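Local coordinates for Aac(6')-Ih protein (Acinetobacter baumannii, PDB 4E8O) that probably transfers an acetyl group from acetyl coenzyme A to the 6'-amino group of aminoglycoside antibiotics, as a resistance enzyme of the GNAT superfamily, at residues T93-F98 with F128-F133; A81-E86 with E122-Q127; A77-S82 with E100-L105. All coordinates share one frame; numbering follows the deposited sequence.

Contact 1 of 3, residues T93-F98 with F128-F133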
loop_
_atom_site.group_PDB
_atom_site.type_symbol
_atom_site.label_atom_id
_atom_site.label_comp_id
_atom_site.label_asym_id
_atom_site.label_seq_id
_atom_site.Cartn_x
_atom_site.Cartn_y
_atom_site.Cartn_z
ATOM N N THR B 93 -9.851 -5.830 -6.426
ATOM C CA THR B 93 -9.582 -7.262 -6.389
ATOM C C THR B 93 -8.302 -7.514 -5.616
ATOM O O THR B 93 -7.550 -6.581 -5.316
ATOM C CB THR B 93 -9.426 -7.859 -7.807
ATOM O OG1 THR B 93 -8.258 -7.316 -8.431
ATOM C CG2 THR B 93 -10.647 -7.550 -8.662
ATOM N N SER B 94 -8.058 -8.778 -5.295
ATOM C CA SER B 94 -6.823 -9.185 -4.644
ATOM C C SER B 94 -6.643 -10.667 -4.921
ATOM O O SER B 94 -7.607 -11.424 -4.829
ATOM C CB SER B 94 -6.892 -8.925 -3.137
ATOM O OG SER B 94 -5.723 -9.391 -2.485
ATOM N N PRO B 95 -5.415 -11.089 -5.277
ATOM C CA PRO B 95 -4.213 -10.247 -5.380
ATOM C C PRO B 95 -4.196 -9.363 -6.627
ATOM O O PRO B 95 -5.061 -9.509 -7.493
ATOM C CB PRO B 95 -3.078 -11.275 -5.452
ATOM C CG PRO B 95 -3.702 -12.474 -6.092
ATOM C CD PRO B 95 -5.135 -12.499 -5.614
ATOM N N VAL B 96 -3.237 -8.440 -6.691
ATOM C CA VAL B 96 -3.037 -7.589 -7.862
ATOM C C VAL B 96 -1.549 -7.527 -8.193
ATOM O O VAL B 96 -0.706 -7.711 -7.313
ATOM C CB VAL B 96 -3.538 -6.139 -7.621
ATOM C CG1 VAL B 96 -5.028 -6.112 -7.338
ATOM C CG2 VAL B 96 -2.766 -5.483 -6.475
ATOM N N ALA B 97 -1.219 -7.264 -9.455
ATOM C CA ALA B 97 0.174 -7.024 -9.817
ATOM C C ALA B 97 0.494 -5.594 -9.423
ATOM O O ALA B 97 -0.404 -4.760 -9.357
ATOM C CB ALA B 97 0.385 -7.224 -11.299
ATOM N N PHE B 98 1.759 -5.297 -9.147
ATOM C CA PHE B 98 2.124 -3.932 -8.783
ATOM C C PHE B 98 3.462 -3.551 -9.395
ATOM O O PHE B 98 4.427 -4.312 -9.298
ATOM C CB PHE B 98 2.149 -3.768 -7.257
ATOM C CG PHE B 98 2.355 -2.347 -6.795
ATOM C CD1 PHE B 98 1.270 -1.526 -6.514
ATOM C CD2 PHE B 98 3.633 -1.839 -6.620
ATOM C CE1 PHE B 98 1.459 -0.221 -6.082
ATOM C CE2 PHE B 98 3.832 -0.537 -6.188
ATOM C CZ PHE B 98 2.743 0.275 -5.918
ATOM N N PHE B 128 -0.890 -15.551 -11.907
ATOM C CA PHE B 128 -1.215 -15.433 -10.492
ATOM C C PHE B 128 -2.696 -15.136 -10.262
ATOM O O PHE B 128 -3.092 -14.773 -9.154
ATOM C CB PHE B 128 -0.345 -14.351 -9.840
ATOM C CG PHE B 128 1.033 -14.822 -9.455
ATOM C CD1 PHE B 128 1.249 -15.424 -8.224
ATOM C CD2 PHE B 128 2.113 -14.653 -10.313
ATOM C CE1 PHE B 128 2.511 -15.857 -7.855
ATOM C CE2 PHE B 128 3.382 -15.085 -9.950
ATOM C CZ PHE B 128 3.579 -15.687 -8.719
ATOM N N ALA B 129 -3.505 -15.302 -11.308
ATOM C CA ALA B 129 -4.940 -15.011 -11.256
ATOM C C ALA B 129 -5.234 -13.555 -10.881
ATOM O O ALA B 129 -6.211 -13.263 -10.185
ATOM C CB ALA B 129 -5.662 -15.977 -10.319
ATOM N N CYS B 130 -4.386 -12.649 -11.357
ATOM C CA CYS B 130 -4.615 -11.217 -11.208
ATOM C C CYS B 130 -5.379 -10.679 -12.416
ATOM O O CYS B 130 -5.190 -11.143 -13.544
ATOM C CB CYS B 130 -3.286 -10.471 -11.101
ATOM S SG CYS B 130 -2.307 -10.849 -9.641
ATOM N N THR B 131 -6.237 -9.693 -12.175
ATOM C CA THR B 131 -6.962 -9.018 -13.247
ATOM C C THR B 131 -6.685 -7.521 -13.199
ATOM O O THR B 131 -7.141 -6.766 -14.064
ATOM C CB THR B 131 -8.473 -9.234 -13.130
ATOM O OG1 THR B 131 -8.945 -8.632 -11.919
ATOM C CG2 THR B 131 -8.799 -10.719 -13.119
ATOM N N GLU B 132 -5.954 -7.089 -12.174
ATOM C CA GLU B 132 -5.594 -5.684 -12.037
ATOM C C GLU B 132 -4.081 -5.509 -11.890
ATOM O O GLU B 132 -3.403 -6.343 -11.281
ATOM C CB GLU B 132 -6.342 -5.039 -10.859
ATOM C CG GLU B 132 -7.831 -4.808 -11.118
ATOM C CD GLU B 132 -8.536 -4.151 -9.950
ATOM O OE1 GLU B 132 -8.205 -4.485 -8.795
ATOM O OE2 GLU B 132 -9.427 -3.303 -10.179
ATOM N N PHE B 133 -3.572 -4.417 -12.460
ATOM C CA PHE B 133 -2.150 -4.085 -12.465
ATOM C C PHE B 133 -2.083 -2.640 -11.981
ATOM O O PHE B 133 -2.528 -1.722 -12.679
ATOM C CB PHE B 133 -1.602 -4.202 -13.894
ATOM C CG PHE B 133 -0.099 -4.070 -14.009
ATOM C CD1 PHE B 133 0.702 -3.908 -12.892
ATOM C CD2 PHE B 133 0.508 -4.105 -15.258
ATOM C CE1 PHE B 133 2.077 -3.781 -13.015
ATOM C CE2 PHE B 133 1.882 -3.983 -15.392
ATOM C CZ PHE B 133 2.668 -3.818 -14.267
HETATM O O HOH W 1 -6.329 -8.372 -9.580
HETATM O O HOH W 2 -7.207 -11.650 -8.558
#
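Ala97 and Phe133 form a parallel bridge where strand 96-104 meets strand 132-138, their CA atoms 4.6 Å apart. One backbone bond of the bridge runs from Ala97 N to Glu132 O at 3.0 Å, with an N-H...O angle of 155°; another joins Ala97 to Ala134. On the Ala97 side of the sheet the Ala97 methyl lies 3.7 Å from Phe133 CD1. Phe98 C lies at the edge of the Phe133 ring, near its plane, by CE1; chi1 of -172° swings CG of Phe133 anti to the backbone N and aims the ring along the neighbouring strand.

Before the strands pair, polar atoms take over. Glu132 extends its chain beyond CG so that OE1 comes to Thr93, where it accepts a weak bond from Thr93 N; Glu132 OE1 also takes a hydrogen bond from Gln92 N. Thr93 OG1 lies 2.9 Å from Glu132 OE1 and 2.5 Å from a water. That water donates to Pro95 O and accepts from Thr131 N, so with Thr93 OG1 it bridges the two segments; a second water donates to Pro95 O and to Ala129 O.

The apolar pair is Pro95 CG with Cys130 SG, 4.1 Å apart, and SG also lies against the Val96 backbone, 3.7 Å from Val96 C. Pro95 follows a cis peptide bond. Cys130 comes directly after Ala129, the positive-phi C-prime residue of the Schellman motif that ends helix 113-127.

The contact thus closes the beta-alpha-beta unit of strand 96-104, helix 113-127 and strand 132-138: Ala97 packs on Ala125 of the helix, and Phe133 on Val118 and Val121. Glu132 and Phe133 also pair in an antiparallel ladder with a strand of the second subunit, which carries the sheet across the interface.

Contact 2 of 3, residues A81-E86 with E122-Q127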
loop_
_atom_site.group_PDB
_atom_site.type_symbol
_atom_site.label_atom_id
_atom_site.label_comp_id
_atom_site.label_asym_id
_atom_site.label_seq_id
_atom_site.Cartn_x
_atom_site.Cartn_y
_atom_site.Cartn_z
ATOM N N ALA B 81 8.472 -5.778 -10.618
ATOM C CA ALA B 81 7.059 -5.837 -10.270
ATOM C C ALA B 81 6.855 -6.879 -9.195
ATOM O O ALA B 81 7.727 -7.721 -8.966
ATOM C CB ALA B 81 6.207 -6.154 -11.496
ATOM N N SER B 82 5.704 -6.821 -8.531
ATOM C CA SER B 82 5.386 -7.791 -7.494
ATOM C C SER B 82 3.923 -8.184 -7.565
ATOM O O SER B 82 3.117 -7.512 -8.218
ATOM C CB SER B 82 5.679 -7.211 -6.115
ATOM O OG SER B 82 4.910 -6.044 -5.879
ATOM N N ILE B 83 3.587 -9.288 -6.904
ATOM C CA ILE B 83 2.199 -9.649 -6.674
ATOM C C ILE B 83 1.875 -9.254 -5.236
ATOM O O ILE B 83 2.599 -9.636 -4.314
ATOM C CB ILE B 83 1.955 -11.159 -6.848
ATOM C CG1 ILE B 83 2.461 -11.644 -8.214
ATOM C CG2 ILE B 83 0.478 -11.474 -6.664
ATOM C CD1 ILE B 83 1.758 -11.010 -9.410
ATOM N N ARG B 84 0.805 -8.484 -5.046
ATOM C CA ARG B 84 0.436 -7.982 -3.719
ATOM C C ARG B 84 -0.835 -8.652 -3.233
ATOM O O ARG B 84 -1.815 -8.728 -3.977
ATOM C CB ARG B 84 0.203 -6.470 -3.761
ATOM C CG ARG B 84 1.389 -5.646 -4.220
ATOM C CD ARG B 84 2.571 -5.807 -3.288
ATOM N NE ARG B 84 3.581 -4.772 -3.512
ATOM C CZ ARG B 84 3.572 -3.582 -2.916
ATOM N NH1 ARG B 84 2.605 -3.272 -2.057
ATOM N NH2 ARG B 84 4.531 -2.705 -3.173
ATOM N N TYR B 85 -0.830 -9.119 -1.985
ATOM C CA TYR B 85 -1.996 -9.791 -1.424
ATOM C C TYR B 85 -2.720 -8.925 -0.399
ATOM O O TYR B 85 -3.830 -9.244 0.025
ATOM C CB TYR B 85 -1.604 -11.145 -0.829
ATOM C CG TYR B 85 -1.322 -12.177 -1.894
ATOM C CD1 TYR B 85 -2.316 -13.046 -2.324
ATOM C CD2 TYR B 85 -0.074 -12.263 -2.490
ATOM C CE1 TYR B 85 -2.067 -13.982 -3.307
ATOM C CE2 TYR B 85 0.182 -13.195 -3.473
ATOM C CZ TYR B 85 -0.818 -14.048 -3.878
ATOM O OH TYR B 85 -0.562 -14.978 -4.858
ATOM N N GLU B 86 -2.091 -7.820 -0.019
ATOM C CA GLU B 86 -2.723 -6.861 0.877
ATOM C C GLU B 86 -3.321 -5.728 0.048
ATOM O O GLU B 86 -2.892 -5.496 -1.086
ATOM C CB GLU B 86 -1.703 -6.345 1.895
ATOM C CG GLU B 86 -1.242 -7.423 2.876
ATOM C CD GLU B 86 -0.130 -6.947 3.783
ATOM O OE1 GLU B 86 0.420 -5.856 3.518
ATOM O OE2 GLU B 86 0.199 -7.660 4.756
ATOM N N GLU B 122 2.054 -8.464 -17.337
ATOM C CA GLU B 122 0.652 -8.871 -17.444
ATOM C C GLU B 122 0.511 -10.355 -17.751
ATOM O O GLU B 122 -0.335 -11.035 -17.170
ATOM C CB GLU B 122 -0.075 -8.036 -18.509
ATOM C CG GLU B 122 -0.147 -6.549 -18.179
ATOM C CD GLU B 122 -0.994 -5.760 -19.163
ATOM O OE1 GLU B 122 -1.764 -6.379 -19.934
ATOM O OE2 GLU B 122 -0.896 -4.515 -19.158
ATOM N N ILE B 123 1.335 -10.847 -18.675
ATOM C CA ILE B 123 1.395 -12.274 -18.977
ATOM C C ILE B 123 1.735 -13.029 -17.699
ATOM O O ILE B 123 1.105 -14.034 -17.370
ATOM C CB ILE B 123 2.465 -12.574 -20.045
ATOM C CG1 ILE B 123 2.152 -11.816 -21.338
ATOM C CG2 ILE B 123 2.565 -14.070 -20.305
ATOM C CD1 ILE B 123 3.206 -11.969 -22.422
ATOM N N TRP B 124 2.726 -12.515 -16.976
ATOM C CA TRP B 124 3.155 -13.089 -15.706
ATOM C C TRP B 124 2.087 -12.957 -14.619
ATOM O O TRP B 124 1.817 -13.907 -13.889
ATOM C CB TRP B 124 4.458 -12.421 -15.256
ATOM C CG TRP B 124 4.904 -12.802 -13.868
ATOM C CD1 TRP B 124 5.375 -14.017 -13.460
ATOM C CD2 TRP B 124 4.942 -11.951 -12.715
ATOM N NE1 TRP B 124 5.692 -13.977 -12.125
ATOM C CE2 TRP B 124 5.435 -12.718 -11.644
ATOM C CE3 TRP B 124 4.601 -10.615 -12.486
ATOM C CZ2 TRP B 124 5.597 -12.192 -10.359
ATOM C CZ3 TRP B 124 4.764 -10.094 -11.217
ATOM C CH2 TRP B 124 5.260 -10.879 -10.168
ATOM N N ALA B 125 1.481 -11.779 -14.516
ATOM C CA ALA B 125 0.472 -11.530 -13.491
ATOM C C ALA B 125 -0.781 -12.374 -13.710
ATOM O O ALA B 125 -1.458 -12.745 -12.751
ATOM C CB ALA B 125 0.118 -10.055 -13.449
ATOM N N LYS B 126 -1.091 -12.663 -14.973
ATOM C CA LYS B 126 -2.240 -13.501 -15.316
ATOM C C LYS B 126 -2.107 -14.895 -14.722
ATOM O O LYS B 126 -3.106 -15.525 -14.375
ATOM C CB LYS B 126 -2.384 -13.608 -16.836
ATOM C CG LYS B 126 -3.448 -12.707 -17.434
ATOM C CD LYS B 126 -3.118 -12.366 -18.881
ATOM C CE LYS B 126 -4.291 -11.690 -19.578
ATOM N NZ LYS B 126 -3.838 -10.664 -20.568
ATOM N N GLN B 127 -0.869 -15.377 -14.620
ATOM C CA GLN B 127 -0.597 -16.683 -14.028
ATOM C C GLN B 127 -0.999 -16.704 -12.561
ATOM O O GLN B 127 -1.400 -17.738 -12.036
ATOM C CB GLN B 127 0.887 -17.033 -14.148
ATOM C CG GLN B 127 1.335 -17.502 -15.522
ATOM C CD GLN B 127 2.554 -18.400 -15.436
ATOM O OE1 GLN B 127 3.093 -18.627 -14.350
ATOM N NE2 GLN B 127 2.992 -18.924 -16.578
#
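Ile83 meets the six-membered ring of Trp124 with the CG1-CD1 arm of its side chain. From CB the two branches part: chi1 of -54° puts CG2 anti to the backbone N and sets CG1 beside that N, on the course to the helix. CG1 then lies 3.5 Å from Trp124 CH2, with CZ2 a little farther off. At the tip, CD1 sits over the ring face, 3.9 Å from the centroid and 28° off the ring normal, which meets the criteria for a CH-pi contact. On the same side of the indole, Ile83 CD1 also approaches Ala125 CA, at 4.3 Å.

The indole comes from the opposite direction. Its outer rim also meets the strand: Ala81 CB is 4.2 Å from Trp124 CZ3, while Ser82 C lies near the ring plane at the CH2 edge. No hydrogen bond crosses here. Phe128, just after the helix, brings its ring to meet that of Trp124, and Leu64 of strand 63-69 touches the indole too.

Strand 81-84 and helix 122-127 have axes 9.7 Å apart at closest approach and run in nearly the same direction, at 23°. This near-parallel layering of a helix on a sheet is characteristic of alpha/beta packing, and here it places helix 113-127 against the central strands of the GNAT fold.

Contact 3 of 3, residues A77-S82 with E100-L105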
loop_
_atom_site.group_PDB
_atom_site.type_symbol
_atom_site.label_atom_id
_atom_site.label_comp_id
_atom_site.label_asym_id
_atom_site.label_seq_id
_atom_site.Cartn_x
_atom_site.Cartn_y
_atom_site.Cartn_z
ATOM N N ALA B 77 17.174 -0.817 -20.290
ATOM C CA ALA B 77 15.935 -0.660 -19.529
ATOM C C ALA B 77 15.752 -1.775 -18.503
ATOM O O ALA B 77 16.265 -2.882 -18.684
ATOM C CB ALA B 77 14.735 -0.607 -20.463
ATOM N N MET B 78 15.014 -1.480 -17.435
ATOM C CA MET B 78 14.703 -2.468 -16.402
ATOM C C MET B 78 13.299 -2.250 -15.860
ATOM O O MET B 78 12.777 -1.136 -15.911
ATOM C CB MET B 78 15.695 -2.377 -15.241
ATOM C CG MET B 78 15.777 -0.995 -14.612
ATOM S SD MET B 78 16.234 -1.018 -12.863
ATOM C CE MET B 78 14.627 -1.245 -12.107
ATOM N N LEU B 79 12.702 -3.315 -15.332
ATOM C CA LEU B 79 11.407 -3.238 -14.670
ATOM C C LEU B 79 11.416 -4.169 -13.465
ATOM O O LEU B 79 12.023 -5.245 -13.502
ATOM C CB LEU B 79 10.285 -3.648 -15.631
ATOM C CG LEU B 79 8.855 -3.710 -15.078
ATOM C CD1 LEU B 79 7.850 -3.382 -16.162
ATOM C CD2 LEU B 79 8.548 -5.079 -14.498
ATOM N N GLU B 80 10.739 -3.760 -12.399
ATOM C CA GLU B 80 10.519 -4.638 -11.262
ATOM C C GLU B 80 9.036 -4.618 -10.922
ATOM O O GLU B 80 8.404 -3.564 -10.942
ATOM C CB GLU B 80 11.375 -4.200 -10.061
ATOM C CG GLU B 80 12.873 -4.171 -10.368
ATOM C CD GLU B 80 13.738 -3.816 -9.170
ATOM O OE1 GLU B 80 13.273 -3.950 -8.013
ATOM O OE2 GLU B 80 14.900 -3.406 -9.388
ATOM N N ALA B 81 8.472 -5.778 -10.618
ATOM C CA ALA B 81 7.059 -5.837 -10.270
ATOM C C ALA B 81 6.855 -6.879 -9.195
ATOM O O ALA B 81 7.727 -7.721 -8.966
ATOM C CB ALA B 81 6.207 -6.154 -11.496
ATOM N N SER B 82 5.704 -6.821 -8.531
ATOM C CA SER B 82 5.386 -7.791 -7.494
ATOM C C SER B 82 3.923 -8.184 -7.565
ATOM O O SER B 82 3.117 -7.512 -8.218
ATOM C CB SER B 82 5.679 -7.211 -6.115
ATOM O OG SER B 82 4.910 -6.044 -5.879
ATOM N N GLU B 100 6.755 -1.879 -9.320
ATOM C CA GLU B 100 7.652 -1.359 -8.303
ATOM C C GLU B 100 8.583 -0.320 -8.900
ATOM O O GLU B 100 8.911 0.670 -8.248
ATOM C CB GLU B 100 8.457 -2.491 -7.668
ATOM C CG GLU B 100 7.604 -3.598 -7.061
ATOM C CD GLU B 100 7.086 -3.255 -5.683
ATOM O OE1 GLU B 100 7.475 -2.200 -5.143
ATOM O OE2 GLU B 100 6.291 -4.046 -5.128
ATOM N N GLY B 101 9.004 -0.540 -10.142
ATOM C CA GLY B 101 9.911 0.385 -10.786
ATOM C C GLY B 101 10.114 0.077 -12.250
ATOM O O GLY B 101 10.166 -1.086 -12.655
ATOM N N ILE B 102 10.228 1.131 -13.046
ATOM C CA ILE B 102 10.562 0.980 -14.448
ATOM C C ILE B 102 11.527 2.095 -14.822
ATOM O O ILE B 102 11.392 3.229 -14.353
ATOM C CB ILE B 102 9.296 1.005 -15.332
ATOM C CG1 ILE B 102 9.651 0.740 -16.798
ATOM C CG2 ILE B 102 8.527 2.310 -15.141
ATOM C CD1 ILE B 102 8.449 0.680 -17.719
ATOM N N PHE B 103 12.524 1.770 -15.634
ATOM C CA PHE B 103 13.468 2.778 -16.083
ATOM C C PHE B 103 13.967 2.450 -17.473
ATOM O O PHE B 103 14.458 1.351 -17.714
ATOM C CB PHE B 103 14.657 2.882 -15.130
ATOM C CG PHE B 103 15.769 3.737 -15.657
ATOM C CD1 PHE B 103 15.685 5.120 -15.598
ATOM C CD2 PHE B 103 16.893 3.160 -16.227
ATOM C CE1 PHE B 103 16.706 5.913 -16.095
ATOM C CE2 PHE B 103 17.914 3.941 -16.722
ATOM C CZ PHE B 103 17.823 5.323 -16.655
ATOM N N VAL B 104 13.835 3.408 -18.381
ATOM C CA VAL B 104 14.371 3.282 -19.726
ATOM C C VAL B 104 15.316 4.452 -19.959
ATOM O O VAL B 104 14.998 5.586 -19.593
ATOM C CB VAL B 104 13.251 3.323 -20.783
ATOM C CG1 VAL B 104 13.822 3.099 -22.173
ATOM C CG2 VAL B 104 12.182 2.285 -20.473
ATOM N N LEU B 105 16.483 4.179 -20.540
ATOM C CA LEU B 105 17.394 5.248 -20.946
ATOM C C LEU B 105 16.688 6.151 -21.950
ATOM O O LEU B 105 15.996 5.655 -22.840
ATOM C CB LEU B 105 18.673 4.668 -21.551
ATOM C CG LEU B 105 19.604 3.982 -20.553
ATOM C CD1 LEU B 105 20.776 3.318 -21.256
ATOM C CD2 LEU B 105 20.096 4.995 -19.549
#
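Met78 and Phe103 form a hydrogen-bonded antiparallel pair, and Met78 N reaches Phe103 O at 2.9 Å. The return bond, Phe103 N to Met78 O, completes the pair. Leu79 faces Ile102 and Ala77 faces Val104 as non-hydrogen-bonded pairs; at the first, CA-H...O contacts add to the ladder, with Leu79 CA 3.2 Å from Gly101 O and Ile102 CA near Met78 O.

Farther along, the regular pattern breaks. Glu80 N bonds to Gly101 O at 2.7 Å, but Glu80 O accepts two donors, Gly101 N at 3.2 Å and Glu100 N at 2.9 Å. Both come from the same face of the Glu80 carbonyl plane, tilted from it by 25° and 30°. Two residues thus stand opposite one, a classic beta bulge.

Side chains sort to two faces. Ala77, Leu79, Ile102 and Val104 share one, where Ala77 CB packs 3.9 Å from Val104 CG2 and Leu79 leans on Leu117 and Val121 of helix 113-127. Met78, Glu80 and Phe103 share the other, where Met78 CG lies 4.1 Å from Phe103 CB, the two side chains meeting at a slant and both touching Leu38 of helix 32-42. Glu80 OE2 forms a salt bridge with Arg39 of that helix and accepts a bond from Trp35 NE1.

Glu100, bent at chi2 (-81°), turns its carboxylate back toward the partner strand. Ser82 OG donates to the anti lone pair of Glu100 OE2 at 2.5 Å, and Arg84 NH2 makes a salt bridge to that same oxygen. Arg84 NE in turn donates to Ser82 OG, closing a Ser82-Glu100-Arg84 network.

Strands 75-84 and 96-104 form the central hairpin of the GNAT fold; a bulge in the second is a family hallmark that lies by the acetyl coenzyme A site, consistent with a similar role here.

Contacts 1 and 2 lie about 5 Å apart, centre to centre, and the backbone stitches them together: Phe98 N is 2.8 Å from Ser82 O, and Val96 O is 2.8 Å from Arg84 N, both probable hydrogen bonds. The centre of contact 3 is about 14 Å from that of contact 2 and about 18 Å from that of contact 1; Ala81 and Ser82 belong to both contacts 2 and 3. Contacts 1 and 2 reach the second subunit, whereas no other chain touches contact 3, whose centre is about 4 Å from that of the chain. In GNAT enzymes such a bulged strand adjoins the acetyl coenzyme A site, consistent with contact 3 lying near it.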